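Local coordinates for protein cytosolic ACYL coenzyme A thioester hydrolase (Mus musculus, PDB 2V1O) that hydrolyses fatty acyl-CoAs, preferring palmitoyl-CoA, to free fatty acids and coenzyme A, and is represented here by the N-terminal of its two hotdog domains, at residues A[25-38]-A[70-84]. Residues are numbered along the deposited sequence; the frame is centred on the assembly and turned at random.
With COA (coenzyme A), chain G.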
# COMPACT_ATOMS: atom_id res chain seq x y z
N MET A 25 -2.11 -3.26 -13.65
CA MET A 25 -3.30 -2.50 -14.06
C MET A 25 -4.02 -3.20 -15.21
O MET A 25 -5.25 -3.23 -15.27
CB MET A 25 -2.91 -1.08 -14.51
CG MET A 25 -2.37 -0.15 -13.42
SD MET A 25 -2.28 1.56 -14.03
CE MET A 25 -1.65 1.25 -15.68
N ILE A 26 -3.25 -3.75 -16.14
CA ILE A 26 -3.79 -4.51 -17.26
C ILE A 26 -4.67 -5.66 -16.74
O ILE A 26 -5.80 -5.83 -17.19
CB ILE A 26 -2.67 -5.05 -18.17
CG1 ILE A 26 -2.00 -3.90 -18.95
CG2 ILE A 26 -3.23 -6.08 -19.18
CD1 ILE A 26 -0.63 -4.27 -19.52
N GLU A 27 -4.15 -6.41 -15.78
CA GLU A 27 -4.85 -7.60 -15.27
C GLU A 27 -6.10 -7.21 -14.47
O GLU A 27 -7.12 -7.88 -14.55
CB GLU A 27 -3.92 -8.50 -14.46
CG GLU A 27 -4.38 -9.95 -14.36
CD GLU A 27 -5.39 -10.18 -13.24
OE1 GLU A 27 -5.09 -9.84 -12.08
OE2 GLU A 27 -6.49 -10.72 -13.52
N GLU A 28 -6.00 -6.09 -13.74
CA GLU A 28 -7.16 -5.54 -13.01
C GLU A 28 -8.33 -5.25 -13.96
O GLU A 28 -9.48 -5.62 -13.68
CB GLU A 28 -6.75 -4.30 -12.21
CG GLU A 28 -5.81 -4.63 -11.04
CD GLU A 28 -5.18 -3.40 -10.37
OE1 GLU A 28 -4.96 -2.36 -11.05
OE2 GLU A 28 -4.87 -3.50 -9.16
N ALA A 29 -8.04 -4.61 -15.10
CA ALA A 29 -9.05 -4.35 -16.12
C ALA A 29 -9.61 -5.66 -16.68
O ALA A 29 -10.82 -5.80 -16.80
CB ALA A 29 -8.51 -3.47 -17.24
N GLY A 30 -8.72 -6.61 -16.98
CA GLY A 30 -9.14 -7.92 -17.46
C GLY A 30 -10.04 -8.66 -16.48
O GLY A 30 -11.05 -9.26 -16.88
N ALA A 31 -9.69 -8.59 -15.20
CA ALA A 31 -10.42 -9.33 -14.18
C ALA A 31 -11.84 -8.81 -14.05
O ALA A 31 -12.77 -9.60 -13.94
CB ALA A 31 -9.70 -9.26 -12.83
N ILE A 32 -12.01 -7.49 -14.08
CA ILE A 32 -13.34 -6.88 -13.96
C ILE A 32 -14.24 -7.26 -15.13
O ILE A 32 -15.38 -7.72 -14.94
CB ILE A 32 -13.27 -5.34 -13.83
CG1 ILE A 32 -12.74 -4.95 -12.45
CG2 ILE A 32 -14.65 -4.70 -14.09
CD1 ILE A 32 -12.19 -3.51 -12.39
N ILE A 33 -13.73 -7.08 -16.35
CA ILE A 33 -14.56 -7.25 -17.54
C ILE A 33 -14.97 -8.72 -17.71
O ILE A 33 -16.12 -9.03 -18.07
CB ILE A 33 -13.87 -6.63 -18.81
CG1 ILE A 33 -14.91 -6.32 -19.90
CG2 ILE A 33 -12.71 -7.52 -19.32
CD1 ILE A 33 -14.40 -5.38 -21.00
N SER A 34 -14.05 -9.63 -17.40
CA SER A 34 -14.31 -11.06 -17.58
C SER A 34 -15.27 -11.60 -16.50
O SER A 34 -16.19 -12.35 -16.81
CB SER A 34 -12.99 -11.84 -17.64
OG SER A 34 -12.24 -11.65 -16.45
N THR A 35 -15.06 -11.21 -15.24
CA THR A 35 -15.96 -11.61 -14.15
C THR A 35 -17.39 -11.11 -14.40
O THR A 35 -18.34 -11.89 -14.29
CB THR A 35 -15.44 -11.13 -12.78
OG1 THR A 35 -14.20 -11.80 -12.48
CG2 THR A 35 -16.45 -11.43 -11.67
N ARG A 36 -17.55 -9.84 -14.77
CA ARG A 36 -18.87 -9.30 -15.07
C ARG A 36 -19.54 -10.12 -16.17
O ARG A 36 -20.70 -10.55 -16.05
CB ARG A 36 -18.77 -7.83 -15.52
CG ARG A 36 -20.14 -7.18 -15.73
CD ARG A 36 -20.06 -5.92 -16.56
NE ARG A 36 -19.38 -4.82 -15.87
CZ ARG A 36 -18.16 -4.38 -16.15
NH1 ARG A 36 -17.44 -4.94 -17.11
NH2 ARG A 36 -17.65 -3.36 -15.46
N HIS A 37 -18.80 -10.36 -17.25
CA HIS A 37 -19.34 -11.13 -18.34
C HIS A 37 -19.75 -12.55 -17.95
O HIS A 37 -20.81 -13.04 -18.36
CB HIS A 37 -18.39 -11.20 -19.52
CG HIS A 37 -18.96 -12.00 -20.64
ND1 HIS A 37 -18.59 -13.31 -20.88
CD2 HIS A 37 -19.97 -11.73 -21.50
CE1 HIS A 37 -19.31 -13.78 -21.88
NE2 HIS A 37 -20.15 -12.85 -22.28
N CYS A 38 -18.91 -13.22 -17.17
CA CYS A 38 -19.16 -14.61 -16.80
C CYS A 38 -20.36 -14.80 -15.85
O CYS A 38 -20.89 -15.91 -15.72
CB CYS A 38 -17.89 -15.26 -16.26
SG CYS A 38 -16.68 -15.55 -17.57
N VAL A 70 -6.38 2.80 -18.93
CA VAL A 70 -6.49 1.37 -19.24
C VAL A 70 -7.90 1.03 -19.70
O VAL A 70 -8.89 1.33 -19.01
CB VAL A 70 -6.06 0.47 -18.04
CG1 VAL A 70 -6.18 -1.01 -18.40
CG2 VAL A 70 -4.64 0.79 -17.62
N SER A 71 -8.01 0.42 -20.87
CA SER A 71 -9.30 0.09 -21.45
C SER A 71 -9.29 -1.36 -21.94
O SER A 71 -8.31 -1.83 -22.50
CB SER A 71 -9.65 1.06 -22.58
OG SER A 71 -8.72 0.97 -23.64
N ALA A 72 -10.41 -2.05 -21.72
CA ALA A 72 -10.51 -3.48 -22.01
C ALA A 72 -11.73 -3.79 -22.86
O ALA A 72 -12.75 -3.09 -22.79
CB ALA A 72 -10.58 -4.27 -20.72
N GLU A 73 -11.61 -4.85 -23.64
CA GLU A 73 -12.72 -5.30 -24.48
C GLU A 73 -12.66 -6.82 -24.57
O GLU A 73 -11.60 -7.39 -24.79
CB GLU A 73 -12.62 -4.67 -25.87
CG GLU A 73 -13.60 -5.25 -26.89
CD GLU A 73 -13.58 -4.54 -28.24
OE1 GLU A 73 -12.52 -4.01 -28.66
OE2 GLU A 73 -14.64 -4.52 -28.89
N ILE A 74 -13.81 -7.48 -24.39
CA ILE A 74 -13.90 -8.92 -24.62
C ILE A 74 -14.03 -9.13 -26.13
O ILE A 74 -14.97 -8.64 -26.75
CB ILE A 74 -15.11 -9.57 -23.90
CG1 ILE A 74 -14.97 -9.43 -22.37
CG2 ILE A 74 -15.25 -11.06 -24.32
CD1 ILE A 74 -16.26 -9.74 -21.59
N THR A 75 -13.07 -9.85 -26.69
CA THR A 75 -12.97 -10.00 -28.14
C THR A 75 -13.34 -11.40 -28.61
O THR A 75 -13.60 -11.61 -29.80
CB THR A 75 -11.56 -9.60 -28.62
OG1 THR A 75 -10.57 -10.30 -27.85
CG2 THR A 75 -11.37 -8.10 -28.44
N TYR A 76 -13.36 -12.35 -27.68
CA TYR A 76 -13.78 -13.72 -27.99
C TYR A 76 -14.22 -14.47 -26.73
O TYR A 76 -13.72 -14.20 -25.63
CB TYR A 76 -12.65 -14.51 -28.70
CG TYR A 76 -13.10 -15.85 -29.22
CD1 TYR A 76 -13.91 -15.95 -30.36
CD2 TYR A 76 -12.74 -17.03 -28.57
CE1 TYR A 76 -14.34 -17.17 -30.83
CE2 TYR A 76 -13.17 -18.27 -29.04
CZ TYR A 76 -13.96 -18.33 -30.17
OH TYR A 76 -14.39 -19.54 -30.64
N THR A 77 -15.16 -15.40 -26.91
CA THR A 77 -15.46 -16.38 -25.87
C THR A 77 -15.51 -17.79 -26.47
O THR A 77 -16.09 -18.00 -27.54
CB THR A 77 -16.79 -16.08 -25.10
OG1 THR A 77 -17.91 -16.13 -26.00
CG2 THR A 77 -16.73 -14.71 -24.39
N SER A 78 -14.89 -18.73 -25.77
CA SER A 78 -14.99 -20.15 -26.10
C SER A 78 -15.99 -20.76 -25.11
O SER A 78 -16.67 -20.02 -24.38
CB SER A 78 -13.62 -20.83 -26.01
OG SER A 78 -13.14 -20.86 -24.67
N LYS A 79 -16.07 -22.09 -25.06
CA LYS A 79 -17.02 -22.74 -24.15
C LYS A 79 -16.76 -22.38 -22.68
O LYS A 79 -17.70 -22.12 -21.93
CB LYS A 79 -17.04 -24.26 -24.34
CG LYS A 79 -18.15 -24.94 -23.53
CD LYS A 79 -18.37 -26.39 -23.91
CE LYS A 79 -19.41 -27.02 -22.99
NZ LYS A 79 -19.76 -28.41 -23.41
N HIS A 80 -15.48 -22.35 -22.30
CA HIS A 80 -15.07 -22.13 -20.91
C HIS A 80 -14.01 -21.06 -20.71
O HIS A 80 -13.36 -21.01 -19.66
CB HIS A 80 -14.57 -23.44 -20.28
CG HIS A 80 -15.50 -24.59 -20.45
ND1 HIS A 80 -16.63 -24.76 -19.69
CD2 HIS A 80 -15.46 -25.65 -21.30
CE1 HIS A 80 -17.25 -25.87 -20.05
NE2 HIS A 80 -16.56 -26.43 -21.03
N SER A 81 -13.82 -20.18 -21.69
CA SER A 81 -12.80 -19.14 -21.57
C SER A 81 -13.17 -17.82 -22.26
O SER A 81 -14.03 -17.79 -23.14
CB SER A 81 -11.41 -19.65 -22.01
OG SER A 81 -11.22 -19.55 -23.42
N VAL A 82 -12.49 -16.75 -21.84
CA VAL A 82 -12.75 -15.39 -22.31
C VAL A 82 -11.44 -14.76 -22.77
O VAL A 82 -10.46 -14.77 -22.03
CB VAL A 82 -13.32 -14.50 -21.16
CG1 VAL A 82 -13.62 -13.05 -21.64
CG2 VAL A 82 -14.56 -15.14 -20.53
N GLU A 83 -11.44 -14.22 -23.98
CA GLU A 83 -10.29 -13.47 -24.47
C GLU A 83 -10.55 -11.98 -24.28
O GLU A 83 -11.62 -11.48 -24.66
CB GLU A 83 -10.01 -13.78 -25.94
CG GLU A 83 -8.74 -13.15 -26.47
CD GLU A 83 -8.69 -13.10 -27.99
OE1 GLU A 83 -9.69 -12.64 -28.60
OE2 GLU A 83 -7.67 -13.52 -28.57
N VAL A 84 -9.59 -11.29 -23.67
CA VAL A 84 -9.72 -9.85 -23.40
C VAL A 84 -8.52 -9.12 -23.99
O VAL A 84 -7.37 -9.51 -23.78
CB VAL A 84 -9.80 -9.54 -21.86
CG1 VAL A 84 -9.95 -8.03 -21.62
CG2 VAL A 84 -10.95 -10.33 -21.18
N1A COA G . -4.76 -20.35 -21.49
C2A COA G . -5.99 -20.24 -22.11
N3A COA G . -6.99 -21.13 -21.80
C4A COA G . -6.76 -22.11 -20.88
C5A COA G . -5.53 -22.24 -20.24
C6A COA G . -4.52 -21.34 -20.55
N6A COA G . -3.33 -21.44 -19.97
N7A COA G . -5.61 -23.29 -19.39
C8A COA G . -6.85 -23.83 -19.49
N9A COA G . -7.56 -23.10 -20.41
C1B COA G . -8.98 -23.20 -20.73
C2B COA G . -9.27 -24.41 -21.62
O2B COA G . -8.95 -24.14 -22.96
C3B COA G . -10.75 -24.62 -21.33
O3B COA G . -11.58 -23.80 -22.14
P3B COA G . -12.38 -24.39 -23.40
O7A COA G . -11.38 -24.77 -24.44
O8A COA G . -13.15 -25.61 -22.95
O9A COA G . -13.31 -23.32 -23.93
C4B COA G . -10.90 -24.15 -19.89
O4B COA G . -9.74 -23.41 -19.57
C5B COA G . -11.08 -25.30 -18.90
O5B COA G . -10.11 -26.30 -19.12
P1A COA G . -10.00 -27.50 -18.06
O1A COA G . -11.38 -27.92 -17.64
O2A COA G . -9.19 -28.61 -18.69
O3A COA G . -9.24 -26.91 -16.78
P2A COA G . -7.64 -26.91 -16.57
O4A COA G . -6.90 -26.71 -17.87
O5A COA G . -7.19 -28.14 -15.82
O6A COA G . -7.46 -25.65 -15.60
CBP COA G . -7.34 -23.32 -15.01
CCP COA G . -7.63 -24.34 -16.12
CDP COA G . -7.22 -21.93 -15.64
CEP COA G . -8.55 -23.34 -14.07
CAP COA G . -6.05 -23.73 -14.29
OAP COA G . -4.95 -23.78 -15.19
C9P COA G . -5.71 -22.82 -13.13
O9P COA G . -6.42 -22.93 -11.94
N8P COA G . -4.73 -21.95 -13.32
C7P COA G . -4.43 -20.89 -12.36
C6P COA G . -5.40 -19.72 -12.49
C5P COA G . -5.02 -18.65 -11.50
O5P COA G . -5.22 -18.84 -10.29
N4P COA G . -4.47 -17.54 -12.00
C3P COA G . -3.63 -16.63 -11.22
C2P COA G . -2.33 -17.27 -10.69
S1P COA G . -1.51 -16.02 -9.67
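The imidazole of His37 meets Ile74, Thr77 and Val82 obliquely, through methyl groups. The Thr77 methyl lies beside the ring. Ile74 CD1 sits against the CB and CG of His37. Val122 and Ile125 also pack on this histidine. The ring of His80 carries Lys79 CG over one face, offset toward its rim. The 3'-phosphate of coenzyme A comes to its edge, but too close in the model, so that approach is doubtful.

One turn earlier, Ile33 splits its branches between the two strands. Its CG1, anti to the backbone N (chi1 -158°), lies alongside Ile74 CG1, the two side chains running in opposite directions, and CD1 continues to Ala72. Its CG2 turns to Val84 CG1 at 3.6 Å. Ala29 CB touches Val70 CG1 at 3.6 Å, while Met25 CE meets the other methyl, Val70 CG2. Cys38 SG rests on Val82 CG2. No hydrogen bond joins helix and strands. Ser34 OG instead bonds Gly30 O (2.7 Å), which Ser34 N reaches from the opposite face.

Past the bulge of Thr75 and Tyr76 opposite Glu83, the 78-81 turn grips the phosphate: Ser78 OG (2.6 Å) and His80 N (2.9 Å) both donate to coenzyme A O9A. Helix 25-38 runs at 39° to strand 70-77. This is the hotdog fold, a long helix wrapped by an antiparallel sheet, with a coenzyme A phosphate site at one hairpin.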